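Local coordinates for protein binary enterotoxin of Clostridium perfringens component a (Clostridium perfringens, PDB 5H03) that probably serves as the enzymatic component of a two-part enterotoxin, binding NAD(+) and, as in related toxins, transferring ADP-ribose to actin, at residues Y389-D394 / I414-I419; D130-Q135 / S185-G190; S238-D243 / I277-S282. All blocks are in the same frame, centred on the assembly; numbering follows the deposited sequence.

From the N terminus, contact 2 comes first: it closes a loop of about 50 residues by setting the edge strand 132-134 against strand 185-196 in the first of two sheets with the same strand order. Contact 3 follows, closing a largely helical loop of about 33 residues where helix 270-284 crosses helix 238-261 in the second ADP-ribosyltransferase range. Contact 1 closes last, a hairpin of strands 389-401 and 409-418 that finishes the second sheet at the C terminus. The three loops follow in series, none nesting or crossing. Contacts 1 and 2 meet where Lys392 reaches Asp130 and Thr131, joining the two ranges; contact 3 lies about 26 Å, centre to centre, from contact 1.

Contact 1 (Y389-D394 / I414-I419); sequences YSYKID and IDATLI
Lys392 and Thr417 face each other as a hydrogen-bonded pair in the beta hairpin of strands 389-401 and 409-418, part of the second ADP-ribosyltransferase sheet. Each backbone N reaches the other's carbonyl O. On the outer sides of this pair, Ser390 is bonded both ways to Ile419, with Ile419 N only 2.6 Å from Ser390 O, and Asp394 N bonds to Asp415 O.

The Lys392 side chain leaves CB with CG wedged between its own backbone N and carbonyl carbon (chi1 56°), which lays it alongside Thr417, both pointing the same way. CG passes the Thr417 carbonyl oxygen, CD rests 4.0 Å from Ile419 CG2, and CE lies at the same distance from Thr417 CB. There the chain bends at its last torsion, and NZ forms a salt bridge with Asp394 OD1 at 2.9 Å, approaching on the syn side of the carboxylate. NZ is also bonded to Asp130 O and Thr131 OG1 from the first sheet's domain. The other carboxylate oxygen, Asp394 OD2, accepts a bond from Thr417 OG1 at 2.6 Å, again syn. Both oxygens of this buried carboxylate are thus held, which fixes its rotation and would be expected to stabilise its charge.

Tyr391, Ile393, Ala416 and Leu418 occupy the opposite face, where Leu358, Leu360 and Leu362 of the adjoining strand 356-362 pack beside them and Trp328 of helix 318-328 meets Ile393. Tyr391 CD1 touches Ala416 CB at 3.6 Å; its side chain also touches Phe304 and lies about 6 Å from that of the NAD-binding Glu303. Ile393 and Ile414 meet through their CG2 methyls.

At the open end of the hairpin, Tyr389, its OH bonded to Asn367 N, receives Leu418 over one ring face in a CH-pi contact: CD2 sits 3.9 Å from the ring centroid, 14° off the normal.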
ATOM      1  N   TYR A 389     -15.657  -5.184  12.644  1.00 24.75           N
ATOM      2  CA  TYR A 389     -14.951  -5.763  11.508  1.00 24.15           C
ATOM      3  C   TYR A 389     -13.661  -6.438  11.978  1.00 23.99           C
ATOM      4  O   TYR A 389     -13.286  -6.390  13.151  1.00 22.93           O
ATOM      5  CB  TYR A 389     -14.602  -4.703  10.468  1.00 23.07           C
ATOM      6  CG  TYR A 389     -15.733  -4.333   9.541  1.00 22.34           C
ATOM      7  CD1 TYR A 389     -16.224  -5.239   8.610  1.00 19.74           C
ATOM      8  CD2 TYR A 389     -16.319  -3.067   9.609  1.00 20.06           C
ATOM      9  CE1 TYR A 389     -17.282  -4.897   7.764  1.00 21.98           C
ATOM     10  CE2 TYR A 389     -17.353  -2.712   8.769  1.00 19.73           C
ATOM     11  CZ  TYR A 389     -17.837  -3.636   7.842  1.00 19.87           C
ATOM     12  OH  TYR A 389     -18.889  -3.268   7.010  1.00 20.34           O
ATOM     13  N   SER A 390     -12.971  -7.081  11.041  1.00 27.46           N
ATOM     14  CA  SER A 390     -11.630  -7.596  11.281  1.00 26.47           C
ATOM     15  C   SER A 390     -10.734  -7.127  10.154  1.00 23.86           C
ATOM     16  O   SER A 390     -11.205  -6.710   9.094  1.00 24.42           O
ATOM     17  CB  SER A 390     -11.597  -9.128  11.354  1.00 27.30           C
ATOM     18  OG  SER A 390     -12.355  -9.592  12.453  1.00 30.70           O
ATOM     19  N   TYR A 391      -9.427  -7.182  10.390  1.00 24.07           N
ATOM     20  CA  TYR A 391      -8.481  -6.992   9.305  1.00 23.99           C
ATOM     21  C   TYR A 391      -7.384  -8.046   9.393  1.00 23.25           C
ATOM     22  O   TYR A 391      -7.047  -8.529  10.479  1.00 23.21           O
ATOM     23  CB  TYR A 391      -7.907  -5.567   9.284  1.00 18.06           C
ATOM     24  CG  TYR A 391      -7.067  -5.163  10.471  1.00 21.58           C
ATOM     25  CD1 TYR A 391      -5.698  -5.392  10.469  1.00 24.82           C
ATOM     26  CD2 TYR A 391      -7.626  -4.467  11.556  1.00 27.34           C
ATOM     27  CE1 TYR A 391      -4.913  -5.007  11.528  1.00 22.20           C
ATOM     28  CE2 TYR A 391      -6.834  -4.063  12.643  1.00 27.68           C
ATOM     29  CZ  TYR A 391      -5.472  -4.342  12.608  1.00 24.02           C
ATOM     30  OH  TYR A 391      -4.635  -3.978  13.644  1.00 28.33           O
ATOM     31  N   LYS A 392      -6.876  -8.437   8.232  1.00 20.24           N
ATOM     32  CA  LYS A 392      -5.752  -9.360   8.123  1.00 25.15           C
ATOM     33  C   LYS A 392      -4.503  -8.600   7.714  1.00 19.05           C
ATOM     34  O   LYS A 392      -4.558  -7.727   6.842  1.00 18.91           O
ATOM     35  CB  LYS A 392      -6.037 -10.476   7.120  1.00 20.63           C
ATOM     36  CG  LYS A 392      -6.399 -10.002   5.735  1.00 22.25           C
ATOM     37  CD  LYS A 392      -6.875 -11.194   4.868  1.00 26.17           C
ATOM     38  CE  LYS A 392      -7.061 -10.829   3.392  1.00 26.64           C
ATOM     39  NZ  LYS A 392      -5.773 -10.450   2.715  1.00 18.82           N
ATOM     40  N   ILE A 393      -3.382  -8.921   8.355  1.00 23.40           N
ATOM     41  CA  ILE A 393      -2.095  -8.290   8.042  1.00 20.98           C
ATOM     42  C   ILE A 393      -1.490  -8.937   6.802  1.00 20.90           C
ATOM     43  O   ILE A 393      -1.237 -10.141   6.783  1.00 22.17           O
ATOM     44  CB  ILE A 393      -1.141  -8.380   9.236  1.00 20.04           C
ATOM     45  CG1 ILE A 393      -1.779  -7.663  10.420  1.00 26.02           C
ATOM     46  CG2 ILE A 393       0.217  -7.757   8.902  1.00 18.96           C
ATOM     47  CD1 ILE A 393      -0.870  -7.584  11.630  1.00 31.52           C
ATOM     48  N   ASP A 394      -1.279  -8.138   5.756  1.00 16.32           N
ATOM     49  CA  ASP A 394      -0.759  -8.590   4.472  1.00 20.44           C
ATOM     50  C   ASP A 394       0.752  -8.455   4.333  1.00 23.48           C
ATOM     51  O   ASP A 394       1.397  -9.336   3.759  1.00 19.37           O
ATOM     52  CB  ASP A 394      -1.417  -7.796   3.358  1.00 19.67           C
ATOM     53  CG  ASP A 394      -2.928  -7.915   3.380  1.00 21.81           C
ATOM     54  OD1 ASP A 394      -3.453  -9.042   3.655  1.00 17.03           O
ATOM     55  OD2 ASP A 394      -3.565  -6.848   3.195  1.00 19.62           O
ATOM     56  N   ILE A 414       2.238  -1.150   8.059  1.00 19.57           N
ATOM     57  CA  ILE A 414       1.515  -2.416   8.180  1.00 18.69           C
ATOM     58  C   ILE A 414       0.351  -2.452   7.189  1.00 23.48           C
ATOM     59  O   ILE A 414      -0.749  -1.967   7.477  1.00 19.19           O
ATOM     60  CB  ILE A 414       1.033  -2.647   9.610  1.00 20.06           C
ATOM     61  CG1 ILE A 414       2.210  -2.567  10.588  1.00 18.38           C
ATOM     62  CG2 ILE A 414       0.291  -3.977   9.723  1.00 22.59           C
ATOM     63  CD1 ILE A 414       1.762  -2.746  12.036  1.00 20.11           C
ATOM     64  N   ASP A 415       0.576  -3.082   6.035  1.00 19.43           N
ATOM     65  CA  ASP A 415      -0.476  -3.223   5.038  1.00 19.08           C
ATOM     66  C   ASP A 415      -1.508  -4.234   5.534  1.00 19.72           C
ATOM     67  O   ASP A 415      -1.152  -5.314   6.009  1.00 18.81           O
ATOM     68  CB  ASP A 415       0.114  -3.661   3.694  1.00 18.01           C
ATOM     69  CG  ASP A 415       0.548  -2.476   2.842  1.00 24.29           C
ATOM     70  OD1 ASP A 415       1.790  -2.279   2.631  1.00 18.36           O
ATOM     71  OD2 ASP A 415      -0.355  -1.693   2.445  1.00 20.88           O
ATOM     72  N   ALA A 416      -2.789  -3.896   5.389  1.00 17.92           N
ATOM     73  CA  ALA A 416      -3.879  -4.738   5.881  1.00 21.06           C
ATOM     74  C   ALA A 416      -5.103  -4.642   4.976  1.00 17.49           C
ATOM     75  O   ALA A 416      -5.250  -3.712   4.181  1.00 19.28           O
ATOM     76  CB  ALA A 416      -4.265  -4.369   7.320  1.00 17.34           C
ATOM     77  N   THR A 417      -5.982  -5.630   5.109  1.00 16.62           N
ATOM     78  CA  THR A 417      -7.251  -5.695   4.381  1.00 18.54           C
ATOM     79  C   THR A 417      -8.400  -5.903   5.358  1.00 18.97           C
ATOM     80  O   THR A 417      -8.383  -6.856   6.146  1.00 20.10           O
ATOM     81  CB  THR A 417      -7.226  -6.849   3.359  1.00 21.35           C
ATOM     82  OG1 THR A 417      -6.105  -6.694   2.495  1.00 18.90           O
ATOM     83  CG2 THR A 417      -8.533  -6.883   2.534  1.00 21.01           C
ATOM     84  N   LEU A 418      -9.381  -5.001   5.335  1.00 19.28           N
ATOM     85  CA  LEU A 418     -10.563  -5.172   6.174  1.00 21.39           C
ATOM     86  C   LEU A 418     -11.367  -6.385   5.708  1.00 20.20           C
ATOM     87  O   LEU A 418     -11.649  -6.524   4.510  1.00 22.99           O
ATOM     88  CB  LEU A 418     -11.436  -3.914   6.114  1.00 19.59           C
ATOM     89  CG  LEU A 418     -12.514  -3.784   7.194  1.00 24.06           C
ATOM     90  CD1 LEU A 418     -11.879  -3.260   8.503  1.00 19.30           C
ATOM     91  CD2 LEU A 418     -13.606  -2.862   6.710  1.00 23.29           C
ATOM     92  N   ILE A 419     -11.732  -7.274   6.639  1.00 22.04           N
ATOM     93  CA  ILE A 419     -12.554  -8.440   6.265  1.00 23.90           C
ATOM     94  C   ILE A 419     -13.836  -8.564   7.104  1.00 24.67           C
ATOM     95  O   ILE A 419     -13.999  -7.906   8.151  1.00 26.95           O
ATOM     96  CB  ILE A 419     -11.758  -9.750   6.369  1.00 28.01           C
ATOM     97  CG1 ILE A 419     -11.319  -9.977   7.817  1.00 26.38           C
ATOM     98  CG2 ILE A 419     -10.587  -9.767   5.361  1.00 24.80           C
ATOM     99  CD1 ILE A 419     -10.148 -10.937   7.933  1.00 33.44           C
TER

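Contact 2 (D130-Q135 / S185-G190); sequences DTNFIQ and SLKATG
The edge strand 132-134 of the first ADP-ribosyltransferase sheet runs antiparallel to strand 185-196, with Phe133 and Leu186 as its hydrogen-bonded pair. Phe133 N gives to Leu186 O at 3.0 Å, and Leu186 N returns to Phe133 O at 2.8 Å. Phe133 O is gripped twice: Gln135 NE2, folded back toward its own backbone, reaches it from the other face of the carbonyl plane, well above that plane. The bend at chi2 (-65°) turns the amide back to Phe133 O, while Gln135 CG rests 3.7 Å from Leu186 CD1. Lys100 NZ gives a hydrogen bond to Gln135 OE1.

Phe133 turns its edge to the Leu186 carbonyl, while Thr131 CG2 sits over the centre of one ring face and Phe101 meets the ring edge to face. On the other side of the sheet, Ser185 OG lies against Ile134 CA and CG1, both 3.6 Å away, and also has a weak hydrogen bond with Gln211 NE2.

Asn132 and Lys187 run side by side on the Ser185 face. Asn132 ND2 is bonded to Gln211 OE1, and Asn132 OD1 lies 3.7 Å from both Lys187 CG and CD.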
ATOM      1  N   ASP A 130      -7.190 -12.456  -2.298  1.00 19.40           N
ATOM      2  CA  ASP A 130      -7.978 -11.404  -1.636  1.00 22.88           C
ATOM      3  C   ASP A 130      -7.069 -10.312  -1.070  1.00 24.75           C
ATOM      4  O   ASP A 130      -7.273  -9.819   0.048  1.00 23.97           O
ATOM      5  CB  ASP A 130      -8.852 -12.002  -0.522  1.00 25.96           C
ATOM      6  CG  ASP A 130      -9.771 -13.134  -1.020  1.00 31.91           C
ATOM      7  OD1 ASP A 130     -10.347 -13.000  -2.122  1.00 31.73           O
ATOM      8  OD2 ASP A 130      -9.843 -14.198  -0.353  1.00 36.20           O
ATOM      9  N   THR A 131      -6.060  -9.928  -1.856  1.00 23.12           N
ATOM     10  CA  THR A 131      -5.033  -8.983  -1.425  1.00 19.41           C
ATOM     11  C   THR A 131      -4.611  -8.141  -2.621  1.00 20.65           C
ATOM     12  O   THR A 131      -4.312  -8.694  -3.685  1.00 20.13           O
ATOM     13  CB  THR A 131      -3.796  -9.715  -0.856  1.00 18.20           C
ATOM     14  OG1 THR A 131      -4.180 -10.681   0.143  1.00 19.72           O
ATOM     15  CG2 THR A 131      -2.802  -8.719  -0.242  1.00 16.34           C
ATOM     16  N   ASN A 132      -4.589  -6.820  -2.455  1.00 13.39           N
ATOM     17  CA  ASN A 132      -3.891  -5.927  -3.382  1.00 15.73           C
ATOM     18  C   ASN A 132      -2.578  -5.510  -2.713  1.00 17.21           C
ATOM     19  O   ASN A 132      -2.598  -4.790  -1.714  1.00 15.87           O
ATOM     20  CB  ASN A 132      -4.747  -4.717  -3.753  1.00 14.86           C
ATOM     21  CG  ASN A 132      -6.008  -5.102  -4.506  1.00 19.99           C
ATOM     22  OD1 ASN A 132      -6.070  -6.164  -5.138  1.00 24.08           O
ATOM     23  ND2 ASN A 132      -7.023  -4.243  -4.444  1.00 23.28           N
ATOM     24  N   PHE A 133      -1.443  -5.983  -3.250  1.00 13.74           N
ATOM     25  CA  PHE A 133      -0.117  -5.631  -2.718  1.00 16.07           C
ATOM     26  C   PHE A 133       0.334  -4.298  -3.307  1.00 16.84           C
ATOM     27  O   PHE A 133       0.701  -4.209  -4.484  1.00 17.87           O
ATOM     28  CB  PHE A 133       0.928  -6.722  -2.987  1.00 16.99           C
ATOM     29  CG  PHE A 133       0.674  -8.025  -2.261  1.00 16.99           C
ATOM     30  CD1 PHE A 133       1.136  -8.219  -0.966  1.00 19.10           C
ATOM     31  CD2 PHE A 133      -0.022  -9.066  -2.881  1.00 16.77           C
ATOM     32  CE1 PHE A 133       0.891  -9.427  -0.286  1.00 16.43           C
ATOM     33  CE2 PHE A 133      -0.274 -10.257  -2.212  1.00 17.24           C
ATOM     34  CZ  PHE A 133       0.184 -10.433  -0.905  1.00 14.63           C
ATOM     35  N   ILE A 134       0.271  -3.247  -2.488  1.00 19.19           N
ATOM     36  CA  ILE A 134       0.691  -1.921  -2.922  1.00 19.60           C
ATOM     37  C   ILE A 134       2.172  -1.919  -3.249  1.00 17.27           C
ATOM     38  O   ILE A 134       2.991  -2.457  -2.502  1.00 15.61           O
ATOM     39  CB  ILE A 134       0.365  -0.872  -1.845  1.00 20.95           C
ATOM     40  CG1 ILE A 134      -1.151  -0.799  -1.641  1.00 17.61           C
ATOM     41  CG2 ILE A 134       1.038   0.453  -2.173  1.00 16.05           C
ATOM     42  CD1 ILE A 134      -1.585   0.057  -0.470  1.00 22.37           C
ATOM     43  N   GLN A 135       2.515  -1.338  -4.386  1.00 15.78           N
ATOM     44  CA  GLN A 135       3.882  -1.219  -4.832  1.00 19.67           C
ATOM     45  C   GLN A 135       4.297   0.238  -4.660  1.00 20.20           C
ATOM     46  O   GLN A 135       3.744   1.135  -5.309  1.00 23.61           O
ATOM     47  CB  GLN A 135       4.000  -1.688  -6.275  1.00 20.74           C
ATOM     48  CG  GLN A 135       3.449  -3.113  -6.478  1.00 23.65           C
ATOM     49  CD  GLN A 135       4.248  -4.200  -5.716  1.00 33.94           C
ATOM     50  OE1 GLN A 135       5.433  -4.449  -6.010  1.00 30.20           O
ATOM     51  NE2 GLN A 135       3.576  -4.882  -4.769  1.00 26.29           N
ATOM     52  N   SER A 185      -0.664  -1.257  -7.751  1.00 19.54           N
ATOM     53  CA  SER A 185      -0.742  -2.399  -6.838  1.00 20.10           C
ATOM     54  C   SER A 185      -0.730  -3.689  -7.664  1.00 18.67           C
ATOM     55  O   SER A 185      -1.034  -3.694  -8.857  1.00 18.86           O
ATOM     56  CB  SER A 185      -2.002  -2.393  -5.933  1.00 19.73           C
ATOM     57  OG  SER A 185      -2.087  -1.259  -5.081  1.00 20.46           O
ATOM     58  N   LEU A 186      -0.408  -4.790  -6.990  1.00 16.64           N
ATOM     59  CA  LEU A 186      -0.354  -6.103  -7.621  1.00 22.84           C
ATOM     60  C   LEU A 186      -1.459  -7.030  -7.112  1.00 20.22           C
ATOM     61  O   LEU A 186      -1.571  -7.286  -5.912  1.00 19.84           O
ATOM     62  CB  LEU A 186       1.015  -6.747  -7.400  1.00 21.80           C
ATOM     63  CG  LEU A 186       1.908  -6.885  -8.635  1.00 29.11           C
ATOM     64  CD1 LEU A 186       2.444  -5.529  -9.067  1.00 32.05           C
ATOM     65  CD2 LEU A 186       3.049  -7.856  -8.368  1.00 29.19           C
ATOM     66  N   LYS A 187      -2.266  -7.526  -8.042  1.00 17.63           N
ATOM     67  CA  LYS A 187      -3.371  -8.436  -7.748  1.00 20.90           C
ATOM     68  C   LYS A 187      -3.083  -9.794  -8.378  1.00 18.89           C
ATOM     69  O   LYS A 187      -2.935  -9.892  -9.597  1.00 19.83           O
ATOM     70  CB  LYS A 187      -4.689  -7.837  -8.249  1.00 20.16           C
ATOM     71  CG  LYS A 187      -5.948  -8.573  -7.899  1.00 25.14           C
ATOM     72  CD  LYS A 187      -7.110  -7.698  -8.340  1.00 23.26           C
ATOM     73  CE  LYS A 187      -8.451  -8.430  -8.416  1.00 29.67           C
ATOM     74  NZ  LYS A 187      -9.162  -7.999  -9.676  1.00 31.32           N
ATOM     75  N   ALA A 188      -2.951 -10.826  -7.556  1.00 18.24           N
ATOM     76  CA  ALA A 188      -2.620 -12.144  -8.082  1.00 18.63           C
ATOM     77  C   ALA A 188      -3.787 -12.688  -8.904  1.00 20.61           C
ATOM     78  O   ALA A 188      -4.956 -12.511  -8.546  1.00 19.10           O
ATOM     79  CB  ALA A 188      -2.271 -13.100  -6.941  1.00 15.26           C
ATOM     80  N   THR A 189      -3.467 -13.298 -10.046  1.00 17.62           N
ATOM     81  CA  THR A 189      -4.442 -13.920 -10.929  1.00 15.72           C
ATOM     82  C   THR A 189      -4.161 -15.406 -11.157  1.00 21.43           C
ATOM     83  O   THR A 189      -4.922 -16.067 -11.883  1.00 20.23           O
ATOM     84  CB  THR A 189      -4.470 -13.183 -12.273  1.00 19.10           C
ATOM     85  OG1 THR A 189      -3.146 -13.165 -12.838  1.00 20.53           O
ATOM     86  CG2 THR A 189      -4.919 -11.721 -12.058  1.00 22.76           C
ATOM     87  N   GLY A 190      -3.090 -15.945 -10.569  1.00 15.31           N
ATOM     88  CA  GLY A 190      -2.740 -17.341 -10.726  1.00 21.50           C
ATOM     89  C   GLY A 190      -1.486 -17.722  -9.962  1.00 22.21           C
ATOM     90  O   GLY A 190      -0.622 -16.888  -9.688  1.00 18.81           O
TER

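Contact 3 (S238-D243 / I277-S282)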
ATOM      1  N   SER A 238     -30.556  14.197  13.519  1.00 23.37           N
ATOM      2  CA  SER A 238     -29.954  15.102  14.489  1.00 25.27           C
ATOM      3  C   SER A 238     -29.154  14.343  15.529  1.00 23.76           C
ATOM      4  O   SER A 238     -28.034  14.738  15.875  1.00 23.80           O
ATOM      5  CB  SER A 238     -31.053  15.930  15.171  1.00 25.35           C
ATOM      6  OG  SER A 238     -31.373  17.030  14.351  1.00 34.70           O
ATOM      7  N   ASN A 239     -29.679  13.217  15.993  1.00 20.00           N
ATOM      8  CA  ASN A 239     -28.981  12.489  17.045  1.00 25.34           C
ATOM      9  C   ASN A 239     -27.752  11.744  16.486  1.00 32.52           C
ATOM     10  O   ASN A 239     -26.765  11.509  17.201  1.00 24.42           O
ATOM     11  CB  ASN A 239     -29.975  11.547  17.726  1.00 28.38           C
ATOM     12  CG  ASN A 239     -29.590  11.216  19.156  1.00 37.33           C
ATOM     13  OD1 ASN A 239     -28.471  11.517  19.604  1.00 35.05           O
ATOM     14  ND2 ASN A 239     -30.518  10.593  19.889  1.00 34.22           N
ATOM     15  N   GLU A 240     -27.787  11.382  15.203  1.00 26.78           N
ATOM     16  CA  GLU A 240     -26.613  10.778  14.590  1.00 24.61           C
ATOM     17  C   GLU A 240     -25.525  11.821  14.368  1.00 27.50           C
ATOM     18  O   GLU A 240     -24.349  11.570  14.656  1.00 25.51           O
ATOM     19  CB  GLU A 240     -27.003  10.118  13.273  1.00 20.72           C
ATOM     20  CG  GLU A 240     -27.794   8.846  13.492  1.00 20.29           C
ATOM     21  CD  GLU A 240     -28.447   8.315  12.227  1.00 21.51           C
ATOM     22  OE1 GLU A 240     -28.439   9.000  11.170  1.00 16.48           O
ATOM     23  OE2 GLU A 240     -28.980   7.189  12.309  1.00 23.47           O
ATOM     24  N   LEU A 241     -25.891  12.997  13.853  1.00 25.86           N
ATOM     25  CA  LEU A 241     -24.886  14.033  13.658  1.00 29.38           C
ATOM     26  C   LEU A 241     -24.241  14.396  14.981  1.00 31.95           C
ATOM     27  O   LEU A 241     -23.011  14.495  15.081  1.00 30.84           O
ATOM     28  CB  LEU A 241     -25.519  15.276  13.033  1.00 31.67           C
ATOM     29  CG  LEU A 241     -24.622  16.525  12.946  1.00 35.35           C
ATOM     30  CD1 LEU A 241     -23.372  16.282  12.125  1.00 31.62           C
ATOM     31  CD2 LEU A 241     -25.392  17.756  12.425  1.00 35.73           C
ATOM     32  N   ARG A 242     -25.062  14.554  16.017  1.00 30.11           N
ATOM     33  CA  ARG A 242     -24.540  14.928  17.318  1.00 31.77           C
ATOM     34  C   ARG A 242     -23.585  13.861  17.830  1.00 29.13           C
ATOM     35  O   ARG A 242     -22.459  14.171  18.229  1.00 28.16           O
ATOM     36  CB  ARG A 242     -25.690  15.156  18.302  1.00 30.32           C
ATOM     37  CG  ARG A 242     -25.245  15.390  19.747  1.00 35.95           C
ATOM     38  CD  ARG A 242     -26.404  15.294  20.763  1.00 41.02           C
ATOM     39  NE  ARG A 242     -27.030  13.971  20.773  1.00 43.77           N
ATOM     40  CZ  ARG A 242     -27.230  13.230  21.864  1.00 45.35           C
ATOM     41  NH1 ARG A 242     -26.861  13.675  23.057  1.00 49.02           N
ATOM     42  NH2 ARG A 242     -27.801  12.029  21.758  1.00 42.14           N
ATOM     43  N   ASP A 243     -24.001  12.588  17.790  1.00 28.84           N
ATOM     44  CA  ASP A 243     -23.182  11.521  18.382  1.00 34.36           C
ATOM     45  C   ASP A 243     -21.913  11.240  17.582  1.00 29.65           C
ATOM     46  O   ASP A 243     -20.933  10.767  18.157  1.00 28.81           O
ATOM     47  CB  ASP A 243     -24.017  10.257  18.596  1.00 29.02           C
ATOM     48  CG  ASP A 243     -24.978  10.415  19.759  1.00 31.30           C
ATOM     49  OD1 ASP A 243     -24.882  11.472  20.405  1.00 34.17           O
ATOM     50  OD2 ASP A 243     -25.799   9.514  20.050  1.00 27.63           O
ATOM     51  N   ILE A 277     -23.784   4.267  20.718  1.00 21.93           N
ATOM     52  CA  ILE A 277     -23.209   3.294  19.799  1.00 30.63           C
ATOM     53  C   ILE A 277     -24.188   3.000  18.682  1.00 30.38           C
ATOM     54  O   ILE A 277     -23.809   2.904  17.500  1.00 24.25           O
ATOM     55  CB  ILE A 277     -22.799   2.011  20.550  1.00 32.13           C
ATOM     56  CG1 ILE A 277     -21.617   2.302  21.489  1.00 26.39           C
ATOM     57  CG2 ILE A 277     -22.552   0.863  19.555  1.00 25.78           C
ATOM     58  CD1 ILE A 277     -21.187   1.113  22.306  1.00 29.94           C
ATOM     59  N   SER A 278     -25.461   2.816  19.050  1.00 31.18           N
ATOM     60  CA  SER A 278     -26.492   2.540  18.064  1.00 26.18           C
ATOM     61  C   SER A 278     -26.620   3.689  17.078  1.00 25.47           C
ATOM     62  O   SER A 278     -26.815   3.465  15.880  1.00 26.15           O
ATOM     63  CB  SER A 278     -27.814   2.266  18.779  1.00 30.67           C
ATOM     64  OG  SER A 278     -28.904   2.468  17.913  1.00 37.41           O
ATOM     65  N   ASN A 279     -26.491   4.927  17.560  1.00 23.08           N
ATOM     66  CA  ASN A 279     -26.620   6.075  16.673  1.00 22.91           C
ATOM     67  C   ASN A 279     -25.442   6.174  15.705  1.00 20.14           C
ATOM     68  O   ASN A 279     -25.624   6.442  14.510  1.00 15.61           O
ATOM     69  CB  ASN A 279     -26.778   7.349  17.508  1.00 23.45           C
ATOM     70  CG  ASN A 279     -28.211   7.512  18.037  1.00 27.12           C
ATOM     71  OD1 ASN A 279     -29.167   7.082  17.390  1.00 25.62           O
ATOM     72  ND2 ASN A 279     -28.360   8.149  19.194  1.00 25.55           N
ATOM     73  N   ILE A 280     -24.223   6.008  16.212  1.00 19.33           N
ATOM     74  CA  ILE A 280     -23.048   6.071  15.352  1.00 22.81           C
ATOM     75  C   ILE A 280     -23.074   4.915  14.366  1.00 17.97           C
ATOM     76  O   ILE A 280     -22.890   5.101  13.160  1.00 15.15           O
ATOM     77  CB  ILE A 280     -21.751   6.062  16.192  1.00 21.59           C
ATOM     78  CG1 ILE A 280     -21.643   7.335  17.049  1.00 19.54           C
ATOM     79  CG2 ILE A 280     -20.500   5.818  15.284  1.00 17.71           C
ATOM     80  CD1 ILE A 280     -20.615   7.236  18.162  1.00 25.81           C
ATOM     81  N   SER A 281     -23.328   3.705  14.864  1.00 14.57           N
ATOM     82  CA  SER A 281     -23.344   2.546  13.975  1.00 23.95           C
ATOM     83  C   SER A 281     -24.423   2.661  12.896  1.00 22.23           C
ATOM     84  O   SER A 281     -24.199   2.265  11.750  1.00 18.67           O
ATOM     85  CB  SER A 281     -23.501   1.261  14.784  1.00 24.12           C
ATOM     86  OG  SER A 281     -23.457   0.151  13.921  1.00 24.17           O
ATOM     87  N   SER A 282     -25.619   3.156  13.247  1.00 19.07           N
ATOM     88  CA  SER A 282     -26.639   3.327  12.217  1.00 19.51           C
ATOM     89  C   SER A 282     -26.204   4.342  11.170  1.00 18.88           C
ATOM     90  O   SER A 282     -26.473   4.169   9.973  1.00 18.10           O
ATOM     91  CB  SER A 282     -27.983   3.727  12.839  1.00 24.09           C
ATOM     92  OG  SER A 282     -27.963   5.083  13.250  1.00 29.66           O
TER
HETATM   93  O   HOH W   1     -30.417   6.144  14.266  1.00 27.63           O
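Glu240 and Ser282 are joined by the shorter of two direct hydrogen bonds between the helices: Ser282 OG gives to Glu240 OE2 at 2.5 Å, coming from above the carboxylate plane. Glu240 reaches this far because its chain is extended beyond CG (chi2 168°), and Ser282 OG turns between its own N and carbonyl carbon. The second bond runs from Asn279 ND2 to Asp243 OD2, 3.0 Å long and fairly straight at 159°. It arrives on the anti side of the carboxylate, with the oxygen close to the amide plane of Asn279. ND2 also gives to Glu275 OE2 one turn earlier in its own helix, so two acidic residues hold the amide in its rotation.

One water adds to the polar bridging. It donates to Glu240 OE2 at 2.6 Å and makes a weak bond to Asn279 OD1.

Charges add to this. Glu240 OE1 forms a salt bridge with Lys286, while the Arg242 guanidinium lies with one face over Asp243 OD1, an attraction of charges without an N-H pointing at the oxygen.

These residues sit where helix 238-261 crosses helix 270-284 at 98°, the axes of the two segments 8.5 Å apart at their closest, in the helical part of the second ADP-ribosyltransferase range. The NAD-binding Leu248 and Asn256 lie further along helix 238-261, the side chain of each about 8 Å from that of Ile280.

Van der Waals contacts fill in between. The side chains of Asn239 and Asn279 cross at about a right angle, Asn239 CG 3.3 Å from Asn279 ND2. Glu240 CG packs against Asn279 O. Ile280, flanked by Tyr247 and Phe338, sets CD1 3.5 Å from Asp243 O, while its CG1 lies near Asp243 CB.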